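PDB 3CXB: pleckstrin homology domain-containing family M member 2 from Homo sapiens, which probably links the Salmonella effector SifA to kinesin in host cells, binding SifA through its PH domain. Local coordinates for residues K21-Y33 with P36-M49. Sequence-based numbering, arbitrary orientation.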
loop_
_atom_site.group_PDB
_atom_site.type_symbol
_atom_site.label_atom_id
_atom_site.label_comp_id
_atom_site.label_asym_id
_atom_site.label_seq_id
_atom_site.Cartn_x
_atom_site.Cartn_y
_atom_site.Cartn_z
ATOM N N LYS B 21 10.839 -2.607 3.810
ATOM C CA LYS B 21 10.733 -4.055 3.693
ATOM C C LYS B 21 9.785 -4.381 2.540
ATOM O O LYS B 21 8.857 -3.623 2.257
ATOM C CB LYS B 21 10.200 -4.644 5.001
ATOM C CG LYS B 21 10.243 -6.167 5.068
ATOM C CD LYS B 21 9.958 -6.662 6.486
ATOM C CE LYS B 21 10.144 -8.166 6.616
ATOM N NZ LYS B 21 9.851 -8.634 8.006
ATOM N N THR B 22 10.028 -5.493 1.860
ATOM C CA THR B 22 9.177 -5.895 0.749
ATOM C C THR B 22 7.909 -6.541 1.303
ATOM O O THR B 22 7.863 -6.933 2.475
ATOM C CB THR B 22 9.894 -6.916 -0.165
ATOM O OG1 THR B 22 10.197 -8.099 0.586
ATOM C CG2 THR B 22 11.181 -6.317 -0.733
ATOM N N CYS B 23 6.889 -6.651 0.458
ATOM C CA CYS B 23 5.628 -7.253 0.856
ATOM C C CYS B 23 4.880 -7.739 -0.383
ATOM O O CYS B 23 5.270 -7.446 -1.517
ATOM C CB CYS B 23 4.756 -6.233 1.604
ATOM S SG CYS B 23 3.911 -4.966 0.553
ATOM N N PHE B 24 3.805 -8.486 -0.157
ATOM C CA PHE B 24 2.992 -8.986 -1.251
ATOM C C PHE B 24 1.587 -8.419 -1.104
ATOM O O PHE B 24 0.966 -8.523 -0.036
ATOM C CB PHE B 24 2.934 -10.498 -1.232
ATOM C CG PHE B 24 2.045 -11.065 -2.283
ATOM C CD1 PHE B 24 0.951 -11.831 -1.939
ATOM C CD2 PHE B 24 2.283 -10.807 -3.622
ATOM C CE1 PHE B 24 0.104 -12.339 -2.914
ATOM C CE2 PHE B 24 1.445 -11.310 -4.600
ATOM C CZ PHE B 24 0.347 -12.077 -4.240
ATOM N N VAL B 25 1.067 -7.836 -2.177
ATOM C CA VAL B 25 -0.240 -7.217 -2.088
ATOM C C VAL B 25 -1.304 -7.763 -3.014
ATOM O O VAL B 25 -1.043 -8.081 -4.161
ATOM C CB VAL B 25 -0.107 -5.697 -2.292
ATOM C CG1 VAL B 25 -1.478 -5.059 -2.384
ATOM C CG2 VAL B 25 0.685 -5.097 -1.139
ATOM N N VAL B 26 -2.518 -7.856 -2.491
ATOM C CA VAL B 26 -3.645 -8.368 -3.256
ATOM C C VAL B 26 -4.852 -7.466 -3.018
ATOM O O VAL B 26 -5.162 -7.145 -1.877
ATOM C CB VAL B 26 -4.020 -9.813 -2.791
ATOM C CG1 VAL B 26 -5.240 -10.325 -3.537
ATOM C CG2 VAL B 26 -2.854 -10.744 -3.005
ATOM N N LEU B 27 -5.514 -7.052 -4.099
ATOM C CA LEU B 27 -6.715 -6.226 -4.007
ATOM C C LEU B 27 -7.830 -7.058 -4.605
ATOM O O LEU B 27 -8.070 -7.029 -5.813
ATOM C CB LEU B 27 -6.576 -4.912 -4.802
ATOM C CG LEU B 27 -7.900 -4.133 -4.995
ATOM C CD1 LEU B 27 -8.497 -3.797 -3.627
ATOM C CD2 LEU B 27 -7.695 -2.870 -5.820
ATOM N N SER B 28 -8.501 -7.828 -3.769
ATOM C CA SER B 28 -9.569 -8.662 -4.275
ATOM C C SER B 28 -10.906 -8.158 -3.801
ATOM O O SER B 28 -11.114 -7.913 -2.612
ATOM C CB SER B 28 -9.389 -10.113 -3.849
ATOM O OG SER B 28 -10.429 -10.894 -4.405
ATOM N N ASN B 29 -11.815 -8.037 -4.757
ATOM C CA ASN B 29 -13.138 -7.518 -4.495
ATOM C C ASN B 29 -12.849 -6.039 -4.234
ATOM O O ASN B 29 -12.251 -5.353 -5.074
ATOM C CB ASN B 29 -13.742 -8.189 -3.260
ATOM C CG ASN B 29 -15.245 -8.331 -3.353
ATOM O OD1 ASN B 29 -15.934 -8.435 -2.337
ATOM N ND2 ASN B 29 -15.764 -8.351 -4.575
ATOM N N GLY B 30 -13.249 -5.548 -3.074
ATOM C CA GLY B 30 -12.975 -4.164 -2.770
ATOM C C GLY B 30 -12.059 -4.111 -1.571
ATOM O O GLY B 30 -11.877 -3.061 -0.963
ATOM N N ILE B 31 -11.482 -5.260 -1.230
ATOM C CA ILE B 31 -10.598 -5.355 -0.079
ATOM C C ILE B 31 -9.117 -5.486 -0.451
ATOM O O ILE B 31 -8.745 -6.106 -1.448
ATOM C CB ILE B 31 -11.061 -6.509 0.819
ATOM C CG1 ILE B 31 -12.505 -6.217 1.266
ATOM C CG2 ILE B 31 -10.080 -6.705 1.977
ATOM C CD1 ILE B 31 -13.118 -7.223 2.208
ATOM N N LEU B 32 -8.264 -4.862 0.337
ATOM C CA LEU B 32 -6.846 -4.909 0.062
ATOM C C LEU B 32 -6.136 -5.655 1.165
ATOM O O LEU B 32 -6.251 -5.303 2.348
ATOM C CB LEU B 32 -6.269 -3.490 -0.019
ATOM C CG LEU B 32 -4.750 -3.381 -0.185
ATOM C CD1 LEU B 32 -4.368 -3.698 -1.621
ATOM C CD2 LEU B 32 -4.299 -1.987 0.140
ATOM N N TYR B 33 -5.389 -6.679 0.782
ATOM C CA TYR B 33 -4.657 -7.451 1.767
ATOM C C TYR B 33 -3.170 -7.271 1.566
ATOM O O TYR B 33 -2.697 -7.154 0.439
ATOM C CB TYR B 33 -5.000 -8.927 1.634
ATOM C CG TYR B 33 -6.468 -9.218 1.465
ATOM C CD1 TYR B 33 -7.111 -8.951 0.270
ATOM C CD2 TYR B 33 -7.200 -9.801 2.487
ATOM C CE1 TYR B 33 -8.451 -9.268 0.087
ATOM C CE2 TYR B 33 -8.537 -10.119 2.320
ATOM C CZ TYR B 33 -9.153 -9.851 1.114
ATOM O OH TYR B 33 -10.475 -10.158 0.911
ATOM N N PRO B 36 3.583 -10.212 4.324
ATOM C CA PRO B 36 5.022 -9.901 4.308
ATOM C C PRO B 36 5.742 -10.540 3.121
ATOM O O PRO B 36 6.819 -10.097 2.717
ATOM C CB PRO B 36 5.507 -10.434 5.654
ATOM C CG PRO B 36 4.587 -11.573 5.901
ATOM C CD PRO B 36 3.239 -11.029 5.500
ATOM N N ASP B 37 5.130 -11.577 2.567
ATOM C CA ASP B 37 5.671 -12.279 1.417
ATOM C C ASP B 37 4.510 -12.969 0.710
ATOM O O ASP B 37 3.357 -12.790 1.091
ATOM C CB ASP B 37 6.736 -13.307 1.841
ATOM C CG ASP B 37 6.230 -14.297 2.880
ATOM O OD1 ASP B 37 5.983 -13.875 4.031
ATOM O OD2 ASP B 37 6.085 -15.495 2.551
ATOM N N ARG B 38 4.809 -13.756 -0.312
ATOM C CA ARG B 38 3.766 -14.440 -1.054
ATOM C C ARG B 38 3.395 -15.803 -0.473
ATOM O O ARG B 38 2.696 -16.584 -1.125
ATOM C CB ARG B 38 4.210 -14.595 -2.504
ATOM C CG ARG B 38 5.628 -15.157 -2.627
ATOM C CD ARG B 38 6.044 -15.415 -4.069
ATOM N NE ARG B 38 6.092 -14.193 -4.864
ATOM C CZ ARG B 38 6.397 -14.155 -6.156
ATOM N NH1 ARG B 38 6.683 -15.273 -6.810
ATOM N NH2 ARG B 38 6.416 -12.996 -6.798
ATOM N N THR B 39 3.864 -16.096 0.741
ATOM C CA THR B 39 3.550 -17.381 1.372
ATOM C C THR B 39 3.168 -17.329 2.861
ATOM O O THR B 39 2.759 -18.346 3.422
ATOM C CB THR B 39 4.724 -18.408 1.240
ATOM O OG1 THR B 39 5.840 -17.976 2.024
ATOM C CG2 THR B 39 5.164 -18.552 -0.197
ATOM N N ASP B 40 3.285 -16.172 3.510
ATOM C CA ASP B 40 2.950 -16.105 4.930
ATOM C C ASP B 40 1.451 -16.308 5.186
ATOM O O ASP B 40 1.049 -16.569 6.317
ATOM C CB ASP B 40 3.422 -14.775 5.534
ATOM C CG ASP B 40 3.371 -14.764 7.073
ATOM O OD1 ASP B 40 3.538 -13.692 7.687
ATOM O OD2 ASP B 40 3.171 -15.828 7.682
ATOM N N VAL B 41 0.642 -16.191 4.135
ATOM C CA VAL B 41 -0.820 -16.362 4.194
ATOM C C VAL B 41 -1.592 -15.687 5.359
ATOM O O VAL B 41 -2.827 -15.628 5.337
ATOM C CB VAL B 41 -1.199 -17.864 4.159
ATOM C CG1 VAL B 41 -1.072 -18.475 5.546
ATOM C CG2 VAL B 41 -2.599 -18.022 3.642
ATOM N N ILE B 42 -0.869 -15.188 6.361
ATOM C CA ILE B 42 -1.488 -14.513 7.497
ATOM C C ILE B 42 -1.321 -12.993 7.343
ATOM O O ILE B 42 -0.288 -12.414 7.696
ATOM C CB ILE B 42 -0.878 -14.977 8.837
ATOM C CG1 ILE B 42 -1.509 -14.175 9.974
ATOM C CG2 ILE B 42 0.652 -14.824 8.822
ATOM C CD1 ILE B 42 -0.998 -14.540 11.326
ATOM N N PRO B 43 -2.371 -12.328 6.839
ATOM C CA PRO B 43 -2.399 -10.885 6.604
ATOM C C PRO B 43 -1.643 -10.017 7.585
ATOM O O PRO B 43 -1.850 -10.072 8.795
ATOM C CB PRO B 43 -3.896 -10.568 6.555
ATOM C CG PRO B 43 -4.507 -11.654 7.362
ATOM C CD PRO B 43 -3.744 -12.856 6.893
ATOM N N LEU B 44 -0.743 -9.219 7.040
ATOM C CA LEU B 44 0.029 -8.301 7.845
ATOM C C LEU B 44 -0.923 -7.116 8.087
ATOM O O LEU B 44 -0.920 -6.488 9.153
ATOM C CB LEU B 44 1.267 -7.880 7.051
ATOM C CG LEU B 44 2.410 -7.141 7.736
ATOM C CD1 LEU B 44 2.960 -7.965 8.873
ATOM C CD2 LEU B 44 3.490 -6.870 6.718
ATOM N N LEU B 45 -1.760 -6.853 7.081
ATOM C CA LEU B 45 -2.745 -5.783 7.115
ATOM C C LEU B 45 -3.860 -6.017 6.120
ATOM O O LEU B 45 -3.636 -6.467 5.002
ATOM C CB LEU B 45 -2.108 -4.440 6.798
ATOM C CG LEU B 45 -3.111 -3.335 6.435
ATOM C CD1 LEU B 45 -3.954 -3.003 7.637
ATOM C CD2 LEU B 45 -2.372 -2.091 5.967
ATOM N N SER B 46 -5.070 -5.681 6.526
ATOM C CA SER B 46 -6.225 -5.851 5.679
ATOM C C SER B 46 -7.068 -4.585 5.766
ATOM O O SER B 46 -7.460 -4.180 6.856
ATOM C CB SER B 46 -7.015 -7.058 6.166
ATOM O OG SER B 46 -8.271 -7.141 5.520
ATOM N N VAL B 47 -7.344 -3.957 4.626
ATOM C CA VAL B 47 -8.128 -2.727 4.628
ATOM C C VAL B 47 -9.336 -2.771 3.731
ATOM O O VAL B 47 -9.258 -3.187 2.584
ATOM C CB VAL B 47 -7.297 -1.520 4.184
ATOM C CG1 VAL B 47 -6.312 -1.137 5.259
ATOM C CG2 VAL B 47 -6.569 -1.857 2.924
ATOM N N ASN B 48 -10.461 -2.324 4.260
ATOM C CA ASN B 48 -11.669 -2.298 3.475
ATOM C C ASN B 48 -11.701 -0.992 2.690
ATOM O O ASN B 48 -12.109 0.056 3.202
ATOM C CB ASN B 48 -12.900 -2.397 4.376
ATOM C CG ASN B 48 -14.198 -2.393 3.589
ATOM O OD1 ASN B 48 -15.281 -2.301 4.164
ATOM N ND2 ASN B 48 -14.096 -2.498 2.265
ATOM N N MET B 49 -11.221 -1.061 1.455
ATOM C CA MET B 49 -11.224 0.080 0.550
ATOM C C MET B 49 -12.702 0.418 0.305
ATOM O O MET B 49 -13.559 -0.479 0.192
ATOM C CB MET B 49 -10.570 -0.327 -0.763
ATOM C CG MET B 49 -9.263 0.330 -1.068
ATOM S SD MET B 49 -7.902 -0.085 -0.000
ATOM C CE MET B 49 -6.922 1.342 -0.335
#
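Cys23 and Phe24 meet the start of the 36-49 segment, just after strand 31-35. The alpha carbon of Cys23 sits against the carbonyl of Pro36, CA to O 3.6 Å. Phe24 swings CG anti to its own nitrogen (chi1 177°), which lays one face of the ring beneath Arg38 CB, offset toward the rim, while Phe24 CB rests 3.3 Å from Asp37 O. An Asx turn follows: Asp37 OD2 accepts from both the backbone N and the hydroxyl of Thr39. Beyond the type II' turn of Ser28 to Ile31, residues 31-33 run antiparallel to strand 45-48. Ile31 CG2 sits over one face of the Tyr33 ring, toward its rim, and reaches Ser46 OG at 4.0 Å, on the sheet face shared with Asn48. Leu32, paired with Val47, carries two nearly straight backbone bonds, Leu32 N to Val47 O at 3.0 Å and Val47 N to Leu32 O at 2.9 Å. Its side chain lies alongside that of Val47, Leu32 CB to Val47 CG2 3.4 Å, while the bent Met49 side chain crosses that of Leu32 and brings SD to 3.8 Å from Leu32 CB. Met49 also touches Leu96 and Ala99 of helix 86-100, the C-terminal helix that caps the PH-domain barrel. The chemistry thus divides by position: paired amides fix the hairpin's register, Leu32, Val47 and Met49 build its inward apolar face, and the Asp37 carboxylate ties the loop's first turn at Thr39.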